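Local coordinates for Exo-beta-1,3-glucanase (Streptomyces sp. SirexAA-E, PDB 4PEY), which hydrolyses laminarin and laminarioligosaccharides as an exo-beta-1,3-glucanase of glycoside hydrolase family 55, giving glucose and laminaribiose as end products, at residues 214-223 and 237-247; 275-285 and 296-305. The protein carries 1 engineered substitution. All coordinates share one frame; numbering follows the deposited sequence. Where two conformers were deposited one is given.

Contact 1 (214-223 and 237-247); sequences ETTPVSREKP and PAKRTNARGTS
The carboxylate of Glu214 lies flat over one face of the Arg244 guanidinium, the two planes only 9° apart and OE2 above the centre of the group, 3.4 Å from Arg244 NE. No N-H points at that oxygen, so this salt bridge is one of charge alone. The directed bond goes instead from Arg244 NH1 to the backbone, reaching a lone pair of Glu214 O at 2.9 Å in the guanidinium plane; an Arg244 chain extended from CG to NE carries the group that far. Strands 210-220 and 231-243, an antiparallel pair following the parallel run, turn a corner at 217-218 and 241-242, where Asn242 and Ala243 both face Thr216, a G1 beta bulge. Asn242, at positive phi (50°), gives its N-H to Pro217 O while Ala243 bonds Thr216. Water 1 links Thr215 OG1 with Asn242 OD1. Beyond the bulge, Arg240 and Ser219 exchange two backbone bonds. The bend of Arg240 at chi3 (-81°) turns its guanidinium between Ala243 CB over one face and Ser247 CA over the other; NH1 and NH2 grip Gly245 O end-on, and NH2 also donates to Glu221 OE2 at 3.1 Å, on the anti side of the carboxylate. Water 2 accepts from Arg240 NE and donates to Ser219 OG and Glu221 OE2. Arg178 also pairs with Glu221, and Asp179 with Ser219 and Thr216. With NE, NH1 and NH2 all engaged, Arg240 is fixed in rotation, its charge probably balanced by Glu221, which Arg178 shares, with a longer, weak ion pair to Asp160.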
loop_
_atom_site.group_PDB
_atom_site.type_symbol
_atom_site.label_atom_id
_atom_site.label_comp_id
_atom_site.label_asym_id
_atom_site.label_seq_id
_atom_site.Cartn_x
_atom_site.Cartn_y
_atom_site.Cartn_z
ATOM N N GLU A 214 -13.741 -3.104 15.937
ATOM C CA GLU A 214 -15.022 -3.594 15.431
ATOM C C GLU A 214 -15.376 -3.015 14.056
ATOM O O GLU A 214 -15.915 -3.719 13.195
ATOM C CB GLU A 214 -16.128 -3.276 16.439
ATOM C CG GLU A 214 -17.524 -3.730 16.025
ATOM C CD GLU A 214 -17.761 -5.216 16.248
ATOM O OE1 GLU A 214 -16.883 -5.881 16.836
ATOM O OE2 GLU A 214 -18.837 -5.715 15.840
ATOM N N THR A 215 -15.069 -1.737 13.851
ATOM C CA THR A 215 -15.337 -1.074 12.577
ATOM C C THR A 215 -14.152 -0.232 12.114
ATOM O O THR A 215 -13.267 0.110 12.905
ATOM C CB THR A 215 -16.576 -0.149 12.650
ATOM O OG1 THR A 215 -16.344 0.907 13.597
ATOM C CG2 THR A 215 -17.822 -0.931 13.044
ATOM N N THR A 216 -14.156 0.108 10.828
ATOM C CA THR A 216 -13.221 1.079 10.271
ATOM C C THR A 216 -13.917 2.445 10.254
ATOM O O THR A 216 -15.014 2.555 9.708
ATOM C CB THR A 216 -12.778 0.676 8.856
ATOM O OG1 THR A 216 -12.354 -0.699 8.853
ATOM C CG2 THR A 216 -11.640 1.571 8.368
ATOM N N PRO A 217 -13.299 3.480 10.864
ATOM C CA PRO A 217 -13.994 4.768 11.036
ATOM C C PRO A 217 -14.599 5.294 9.739
ATOM O O PRO A 217 -15.770 5.696 9.697
ATOM C CB PRO A 217 -12.889 5.701 11.541
ATOM C CG PRO A 217 -11.922 4.803 12.220
ATOM C CD PRO A 217 -11.974 3.473 11.510
ATOM N N VAL A 218 -13.782 5.319 8.696
ATOM C CA VAL A 218 -14.199 5.695 7.345
ATOM C C VAL A 218 -13.469 4.797 6.356
ATOM O O VAL A 218 -12.270 4.571 6.531
ATOM C CB VAL A 218 -13.853 7.174 7.002
ATOM C CG1 VAL A 218 -14.508 7.593 5.693
ATOM C CG2 VAL A 218 -14.223 8.125 8.139
ATOM N N SER A 219 -14.151 4.300 5.329
ATOM C CA SER A 219 -13.450 3.657 4.231
ATOM C C SER A 219 -14.235 3.876 2.952
ATOM O O SER A 219 -15.446 4.130 2.973
ATOM C CB SER A 219 -13.225 2.160 4.488
ATOM O OG SER A 219 -14.446 1.452 4.613
ATOM N N ARG A 220 -13.530 3.822 1.835
ATOM C CA ARG A 220 -14.174 3.960 0.540
ATOM C C ARG A 220 -13.448 3.032 -0.406
ATOM O O ARG A 220 -12.260 3.209 -0.637
ATOM C CB ARG A 220 -14.123 5.401 0.045
ATOM C CG ARG A 220 -14.882 5.618 -1.261
ATOM C CD ARG A 220 -14.929 7.102 -1.608
ATOM N NE ARG A 220 -13.589 7.653 -1.819
ATOM C CZ ARG A 220 -13.284 8.949 -1.702
ATOM N NH1 ARG A 220 -14.222 9.835 -1.375
ATOM N NH2 ARG A 220 -12.036 9.360 -1.909
ATOM N N GLU A 221 -14.139 2.025 -0.929
ATOM C CA GLU A 221 -13.427 1.017 -1.698
ATOM C C GLU A 221 -12.813 1.607 -2.968
ATOM O O GLU A 221 -13.345 2.550 -3.582
ATOM C CB GLU A 221 -14.333 -0.171 -2.030
ATOM C CG GLU A 221 -14.940 -0.852 -0.802
ATOM C CD GLU A 221 -13.911 -1.228 0.276
ATOM O OE1 GLU A 221 -12.736 -1.513 -0.049
ATOM O OE2 GLU A 221 -14.295 -1.244 1.468
ATOM N N LYS A 222 -11.661 1.058 -3.331
ATOM C CA LYS A 222 -10.908 1.524 -4.492
ATOM C C LYS A 222 -11.697 1.362 -5.791
ATOM O O LYS A 222 -12.312 0.319 -6.017
ATOM C CB LYS A 222 -9.589 0.758 -4.584
ATOM C CG LYS A 222 -8.645 1.294 -5.634
ATOM C CD LYS A 222 -7.421 0.398 -5.780
ATOM C CE LYS A 222 -7.776 -0.902 -6.480
ATOM N NZ LYS A 222 -8.177 -0.749 -7.928
ATOM N N PRO A 223 -11.697 2.399 -6.649
ATOM C CA PRO A 223 -12.343 2.242 -7.956
ATOM C C PRO A 223 -11.684 1.140 -8.782
ATOM O O PRO A 223 -10.485 0.875 -8.620
ATOM C CB PRO A 223 -12.148 3.615 -8.616
ATOM C CG PRO A 223 -12.018 4.572 -7.450
ATOM C CD PRO A 223 -11.253 3.787 -6.413
ATOM N N PRO A 237 -17.009 3.118 -5.873
ATOM C CA PRO A 237 -17.763 2.849 -4.638
ATOM C C PRO A 237 -18.010 4.101 -3.801
ATOM O O PRO A 237 -17.153 4.988 -3.737
ATOM C CB PRO A 237 -16.858 1.866 -3.888
ATOM C CG PRO A 237 -16.114 1.161 -4.983
ATOM C CD PRO A 237 -15.847 2.223 -6.017
ATOM N N ALA A 238 -19.180 4.159 -3.172
ATOM C CA ALA A 238 -19.505 5.217 -2.223
ATOM C C ALA A 238 -18.803 4.949 -0.890
ATOM O O ALA A 238 -18.476 3.800 -0.574
ATOM C CB ALA A 238 -21.001 5.304 -2.017
ATOM N N LYS A 239 -18.586 5.994 -0.100
ATOM C CA LYS A 239 -17.889 5.803 1.169
ATOM C C LYS A 239 -18.799 5.158 2.206
ATOM O O LYS A 239 -20.028 5.277 2.151
ATOM C CB LYS A 239 -17.318 7.126 1.696
ATOM C CG LYS A 239 -18.220 7.961 2.572
ATOM C CD LYS A 239 -17.425 9.143 3.162
ATOM C CE LYS A 239 -18.263 9.953 4.144
ATOM N NZ LYS A 239 -19.442 10.570 3.485
ATOM N N ARG A 240 -18.165 4.446 3.131
ATOM C CA ARG A 240 -18.827 3.856 4.285
ATOM C C ARG A 240 -18.263 4.464 5.564
ATOM O O ARG A 240 -17.061 4.678 5.672
ATOM C CB ARG A 240 -18.629 2.339 4.309
ATOM C CG ARG A 240 -19.317 1.593 3.197
ATOM C CD ARG A 240 -19.323 0.105 3.497
ATOM N NE ARG A 240 -18.064 -0.558 3.163
ATOM C CZ ARG A 240 -17.787 -1.818 3.485
ATOM N NH1 ARG A 240 -18.664 -2.529 4.193
ATOM N NH2 ARG A 240 -16.630 -2.362 3.128
ATOM N N THR A 241 -19.119 4.752 6.532
ATOM C CA THR A 241 -18.630 5.161 7.845
ATOM C C THR A 241 -18.887 4.026 8.827
ATOM O O THR A 241 -19.905 3.336 8.730
ATOM C CB THR A 241 -19.296 6.457 8.331
ATOM O OG1 THR A 241 -20.705 6.251 8.440
ATOM C CG2 THR A 241 -19.050 7.571 7.340
ATOM N N ASN A 242 -17.951 3.821 9.751
ATOM C CA ASN A 242 -18.015 2.689 10.671
ATOM C C ASN A 242 -18.262 1.390 9.909
ATOM O O ASN A 242 -19.184 0.629 10.213
ATOM C CB ASN A 242 -19.092 2.922 11.726
ATOM C CG ASN A 242 -18.785 4.120 12.594
ATOM O OD1 ASN A 242 -17.640 4.322 13.003
ATOM N ND2 ASN A 242 -19.793 4.933 12.860
ATOM N N ALA A 243 -17.426 1.172 8.898
ATOM C CA ALA A 243 -17.551 0.039 7.995
ATOM C C ALA A 243 -17.247 -1.281 8.694
ATOM O O ALA A 243 -16.372 -1.355 9.559
ATOM C CB ALA A 243 -16.626 0.226 6.805
ATOM N N ARG A 244 -17.967 -2.324 8.295
ATOM C CA ARG A 244 -17.698 -3.671 8.769
ATOM C C ARG A 244 -18.173 -4.664 7.721
ATOM O O ARG A 244 -19.260 -4.504 7.159
ATOM C CB ARG A 244 -18.377 -3.927 10.117
ATOM C CG ARG A 244 -18.112 -5.315 10.703
ATOM C CD ARG A 244 -18.629 -5.437 12.140
ATOM N NE ARG A 244 -18.508 -6.807 12.635
ATOM C CZ ARG A 244 -17.400 -7.322 13.161
ATOM N NH1 ARG A 244 -16.312 -6.573 13.290
ATOM N NH2 ARG A 244 -17.386 -8.590 13.568
ATOM N N GLY A 245 -17.350 -5.678 7.451
ATOM C CA GLY A 245 -17.668 -6.666 6.433
ATOM C C GLY A 245 -17.517 -6.117 5.027
ATOM O O GLY A 245 -17.137 -4.962 4.840
ATOM N N THR A 246 -17.825 -6.947 4.035
ATOM C CA THR A 246 -17.615 -6.561 2.650
ATOM C C THR A 246 -18.680 -5.580 2.160
ATOM O O THR A 246 -19.793 -5.509 2.702
ATOM C CB THR A 246 -17.611 -7.782 1.715
ATOM O OG1 THR A 246 -18.914 -8.378 1.704
ATOM C CG2 THR A 246 -16.568 -8.807 2.162
ATOM N N SER A 247 -18.333 -4.846 1.108
ATOM C CA SER A 247 -19.241 -3.880 0.506
ATOM C C SER A 247 -20.241 -4.541 -0.443
ATOM O O SER A 247 -21.294 -3.967 -0.755
ATOM C CB SER A 247 -18.445 -2.819 -0.258
ATOM O OG SER A 247 -17.832 -3.383 -1.409
HETATM O O HOH W 1 -15.410 3.328 13.616
HETATM O O HOH W 2 -15.771 0.836 2.287
HETATM O O HOH W 3 -16.864 1.785 0.066
HETATM O O HOH W 4 -14.353 4.918 -4.675
#

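Contact 2 (275-285 and 296-305); sequences INAAVDQGLHL and QPIEIDRANT
This is a helix-to-strand packing contact, in which the last turns of helix 272-280 and the loop after it lie against strand 298-300 and the turn that follows, at the start of the second parallel beta-helical domain. The axes of 275-280 and 298-300 run nearly parallel in the same direction (9°), 7.7 Å apart at closest approach. Asn276 fastens one end with its amide: OD1 accepts from Glu299 N at 2.7 Å, the donor standing above the carbonyl plane, while ND2 donates almost straight (178°) to Pro297 O at 3.0 Å. Water 5 joins Asn276 O to Glu299 O. At the other end Arg302, bent at chi3 (87°), ties NH2 to the Schellman motif at Gly282, sharing Val279 O (2.9 Å, on a lone pair) with Gly282 N and also reaching Leu283 O at 2.8 Å from above its plane. Gly282 O lies over one guanidinium face, Thr305 OG1 over the opposite one. Arg302 NH1 stands over one face of the His284 ring, offset toward the rim, 3.4 Å from His284 CE1; His284 ND1 bonds Val306 N beyond the segment. Val279 CG1 lies against Arg302 NH2, and Ile275 CG2 (3.9 Å) and Leu285 CD1 approach Ile298 CG2. Ile275 and Ala278 also touch strand 263-266, while Ile298 and Ile300 pack on strand 324-326, the next in the parallel sheet that strand 298-300 begins.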
loop_
_atom_site.group_PDB
_atom_site.type_symbol
_atom_site.label_atom_id
_atom_site.label_comp_id
_atom_site.label_asym_id
_atom_site.label_seq_id
_atom_site.Cartn_x
_atom_site.Cartn_y
_atom_site.Cartn_z
ATOM N N ILE A 275 -1.735 15.207 -20.158
ATOM C CA ILE A 275 -2.446 14.646 -19.017
ATOM C C ILE A 275 -3.170 15.756 -18.245
ATOM O O ILE A 275 -4.348 15.619 -17.876
ATOM C CB ILE A 275 -1.478 13.888 -18.083
ATOM C CG1 ILE A 275 -0.976 12.611 -18.767
ATOM C CG2 ILE A 275 -2.148 13.561 -16.750
ATOM C CD1 ILE A 275 0.265 12.021 -18.127
ATOM N N ASN A 276 -2.476 16.870 -18.030
ATOM C CA ASN A 276 -3.074 17.979 -17.297
ATOM C C ASN A 276 -4.221 18.631 -18.058
ATOM O O ASN A 276 -5.236 19.001 -17.459
ATOM C CB ASN A 276 -2.006 19.014 -16.943
ATOM C CG ASN A 276 -1.073 18.521 -15.847
ATOM O OD1 ASN A 276 -1.365 17.533 -15.163
ATOM N ND2 ASN A 276 0.049 19.203 -15.672
ATOM N N ALA A 277 -4.064 18.756 -19.374
ATOM C CA ALA A 277 -5.127 19.286 -20.226
ATOM C C ALA A 277 -6.373 18.405 -20.152
ATOM O O ALA A 277 -7.497 18.909 -20.140
ATOM C CB ALA A 277 -4.649 19.408 -21.664
ATOM N N ALA A 278 -6.170 17.090 -20.098
ATOM C CA ALA A 278 -7.285 16.152 -20.012
ATOM C C ALA A 278 -8.119 16.406 -18.758
ATOM O O ALA A 278 -9.348 16.464 -18.821
ATOM C CB ALA A 278 -6.779 14.711 -20.033
ATOM N N VAL A 279 -7.449 16.569 -17.619
ATOM C CA VAL A 279 -8.155 16.807 -16.365
ATOM C C VAL A 279 -8.864 18.162 -16.404
ATOM O O VAL A 279 -10.022 18.279 -15.986
ATOM C CB VAL A 279 -7.199 16.742 -15.161
ATOM C CG1 VAL A 279 -7.946 17.058 -13.874
ATOM C CG2 VAL A 279 -6.563 15.359 -15.080
ATOM N N ASP A 280 -8.186 19.178 -16.933
ATOM C CA ASP A 280 -8.802 20.493 -17.039
ATOM C C ASP A 280 -10.052 20.454 -17.919
ATOM O O ASP A 280 -11.010 21.182 -17.660
ATOM C CB ASP A 280 -7.810 21.516 -17.587
ATOM C CG ASP A 280 -8.274 22.942 -17.369
ATOM O OD1 ASP A 280 -8.763 23.244 -16.259
ATOM O OD2 ASP A 280 -8.162 23.756 -18.306
ATOM N N GLN A 281 -10.046 19.591 -18.933
ATOM C CA GLN A 281 -11.174 19.469 -19.848
ATOM C C GLN A 281 -12.275 18.555 -19.310
ATOM O O GLN A 281 -13.308 18.384 -19.956
ATOM C CB GLN A 281 -10.684 18.975 -21.213
ATOM C CG GLN A 281 -9.800 19.998 -21.926
ATOM C CD GLN A 281 -9.128 19.449 -23.170
ATOM O OE1 GLN A 281 -9.554 18.435 -23.724
ATOM N NE2 GLN A 281 -8.070 20.121 -23.616
ATOM N N GLY A 282 -12.061 17.976 -18.129
ATOM C CA GLY A 282 -13.105 17.209 -17.470
ATOM C C GLY A 282 -12.974 15.698 -17.532
ATOM O O GLY A 282 -13.855 14.980 -17.052
ATOM N N LEU A 283 -11.885 15.206 -18.118
ATOM C CA LEU A 283 -11.650 13.762 -18.186
ATOM C C LEU A 283 -10.993 13.223 -16.924
ATOM O O LEU A 283 -10.209 13.915 -16.268
ATOM C CB LEU A 283 -10.781 13.412 -19.394
ATOM C CG LEU A 283 -11.399 13.731 -20.758
ATOM C CD1 LEU A 283 -10.382 13.482 -21.855
ATOM C CD2 LEU A 283 -12.669 12.919 -21.002
ATOM N N HIS A 284 -11.322 11.981 -16.595
ATOM C CA HIS A 284 -10.588 11.237 -15.585
ATOM C C HIS A 284 -9.333 10.652 -16.225
ATOM O O HIS A 284 -9.106 10.832 -17.423
ATOM C CB HIS A 284 -11.476 10.148 -14.990
ATOM C CG HIS A 284 -12.750 10.675 -14.404
ATOM N ND1 HIS A 284 -12.847 11.090 -13.093
ATOM C CD2 HIS A 284 -13.968 10.884 -14.958
ATOM C CE1 HIS A 284 -14.076 11.513 -12.859
ATOM N NE2 HIS A 284 -14.776 11.405 -13.975
ATOM N N LEU A 285 -8.511 9.975 -15.425
ATOM C CA LEU A 285 -7.248 9.418 -15.914
ATOM C C LEU A 285 -7.189 7.914 -15.698
ATOM O O LEU A 285 -7.395 7.441 -14.584
ATOM C CB LEU A 285 -6.055 10.078 -15.210
ATOM C CG LEU A 285 -5.899 11.588 -15.437
ATOM C CD1 LEU A 285 -4.769 12.140 -14.581
ATOM C CD2 LEU A 285 -5.655 11.906 -16.910
ATOM N N GLN A 296 6.999 17.957 -15.695
ATOM C CA GLN A 296 6.290 18.868 -14.799
ATOM C C GLN A 296 5.273 18.046 -14.016
ATOM O O GLN A 296 4.918 16.944 -14.435
ATOM C CB GLN A 296 5.601 19.997 -15.574
ATOM C CG GLN A 296 4.503 19.509 -16.495
ATOM C CD GLN A 296 3.836 20.630 -17.269
ATOM O OE1 GLN A 296 3.000 21.358 -16.732
ATOM N NE2 GLN A 296 4.203 20.773 -18.539
ATOM N N PRO A 297 4.800 18.571 -12.872
ATOM C CA PRO A 297 3.846 17.766 -12.099
ATOM C C PRO A 297 2.543 17.467 -12.836
ATOM O O PRO A 297 2.033 18.305 -13.584
ATOM C CB PRO A 297 3.559 18.642 -10.873
ATOM C CG PRO A 297 4.756 19.520 -10.749
ATOM C CD PRO A 297 5.204 19.789 -12.147
ATOM N N ILE A 298 2.024 16.263 -12.629
ATOM C CA ILE A 298 0.645 15.967 -12.971
ATOM C C ILE A 298 -0.226 16.684 -11.951
ATOM O O ILE A 298 -0.061 16.496 -10.742
ATOM C CB ILE A 298 0.366 14.446 -12.968
ATOM C CG1 ILE A 298 1.141 13.772 -14.103
ATOM C CG2 ILE A 298 -1.134 14.163 -13.061
ATOM C CD1 ILE A 298 1.285 12.268 -13.927
ATOM N N GLU A 299 -1.128 17.529 -12.440
ATOM C CA GLU A 299 -1.970 18.342 -11.575
ATOM C C GLU A 299 -3.422 17.908 -11.671
ATOM O O GLU A 299 -4.022 17.934 -12.746
ATOM C CB GLU A 299 -1.836 19.827 -11.933
ATOM C CG GLU A 299 -0.406 20.320 -11.821
ATOM C CD GLU A 299 -0.297 21.821 -11.765
ATOM O OE1 GLU A 299 -1.332 22.499 -11.930
ATOM O OE2 GLU A 299 0.831 22.317 -11.556
ATOM N N ILE A 300 -3.978 17.495 -10.537
ATOM C CA ILE A 300 -5.383 17.117 -10.469
ATOM C C ILE A 300 -6.110 18.132 -9.594
ATOM O O ILE A 300 -6.064 18.050 -8.365
ATOM C CB ILE A 300 -5.555 15.691 -9.909
ATOM C CG1 ILE A 300 -4.792 14.687 -10.778
ATOM C CG2 ILE A 300 -7.037 15.310 -9.819
ATOM C CD1 ILE A 300 -4.833 13.277 -10.250
ATOM N N ASP A 301 -6.749 19.110 -10.234
ATOM C CA ASP A 301 -7.401 20.206 -9.516
ATOM C C ASP A 301 -8.874 20.318 -9.900
ATOM O O ASP A 301 -9.438 21.416 -9.997
ATOM C CB ASP A 301 -6.683 21.534 -9.779
ATOM C CG ASP A 301 -7.013 22.583 -8.734
ATOM O OD1 ASP A 301 -7.412 22.195 -7.614
ATOM O OD2 ASP A 301 -6.888 23.790 -9.030
ATOM N N ARG A 302 -9.488 19.163 -10.123
ATOM C CA ARG A 302 -10.911 19.075 -10.413
ATOM C C ARG A 302 -11.520 18.088 -9.428
ATOM O O ARG A 302 -11.015 16.971 -9.280
ATOM C CB ARG A 302 -11.153 18.618 -11.846
ATOM C CG ARG A 302 -12.600 18.734 -12.282
ATOM C CD ARG A 302 -12.834 18.083 -13.643
ATOM N NE ARG A 302 -13.116 16.652 -13.518
ATOM C CZ ARG A 302 -12.359 15.681 -14.019
ATOM N NH1 ARG A 302 -12.715 14.416 -13.854
ATOM N NH2 ARG A 302 -11.258 15.969 -14.698
ATOM N N ALA A 303 -12.590 18.493 -8.755
ATOM C CA ALA A 303 -13.257 17.616 -7.797
ATOM C C ALA A 303 -13.696 16.291 -8.431
ATOM O O ALA A 303 -14.085 16.249 -9.600
ATOM C CB ALA A 303 -14.449 18.320 -7.185
ATOM N N ASN A 304 -13.585 15.214 -7.652
ATOM C CA ASN A 304 -14.071 13.887 -8.031
ATOM C C ASN A 304 -13.296 13.201 -9.151
ATOM O O ASN A 304 -13.741 12.181 -9.685
ATOM C CB ASN A 304 -15.558 13.959 -8.397
ATOM C CG ASN A 304 -16.431 14.021 -7.174
ATOM O OD1 ASN A 304 -16.219 13.265 -6.220
ATOM N ND2 ASN A 304 -17.390 14.945 -7.165
ATOM N N THR A 305 -12.128 13.730 -9.488
ATOM C CA THR A 305 -11.312 13.111 -10.526
ATOM C C THR A 305 -10.767 11.771 -10.055
ATOM O O THR A 305 -10.165 11.686 -8.979
ATOM C CB THR A 305 -10.119 14.001 -10.937
ATOM O OG1 THR A 305 -10.585 15.280 -11.370
ATOM C CG2 THR A 305 -9.335 13.361 -12.070
HETATM O O HOH W 5 -4.811 19.676 -14.734
HETATM O O HOH W 6 0.140 21.758 -17.652
#

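In the fold
Contact 1 closes before contact 2 opens along the chain: segments 214-223 and 237-247 form an antiparallel pair that follows the first run of parallel strands, and 275-285 and 296-305 lie at the start of the second. Their centres are 26 Å apart and the nearest atoms about 6 Å, so they do not touch. Asn364 lies near both, contacted by the Arg220 side chain of contact 1 and hydrogen-bonded by Asn304 of contact 2. The centres of contacts 1 and 2 lie 17 and 23 Å from that of the chain. Both are away from the substrate-binding residues and from the inferred proton-donor position, engineered to alanine (Ala458) here.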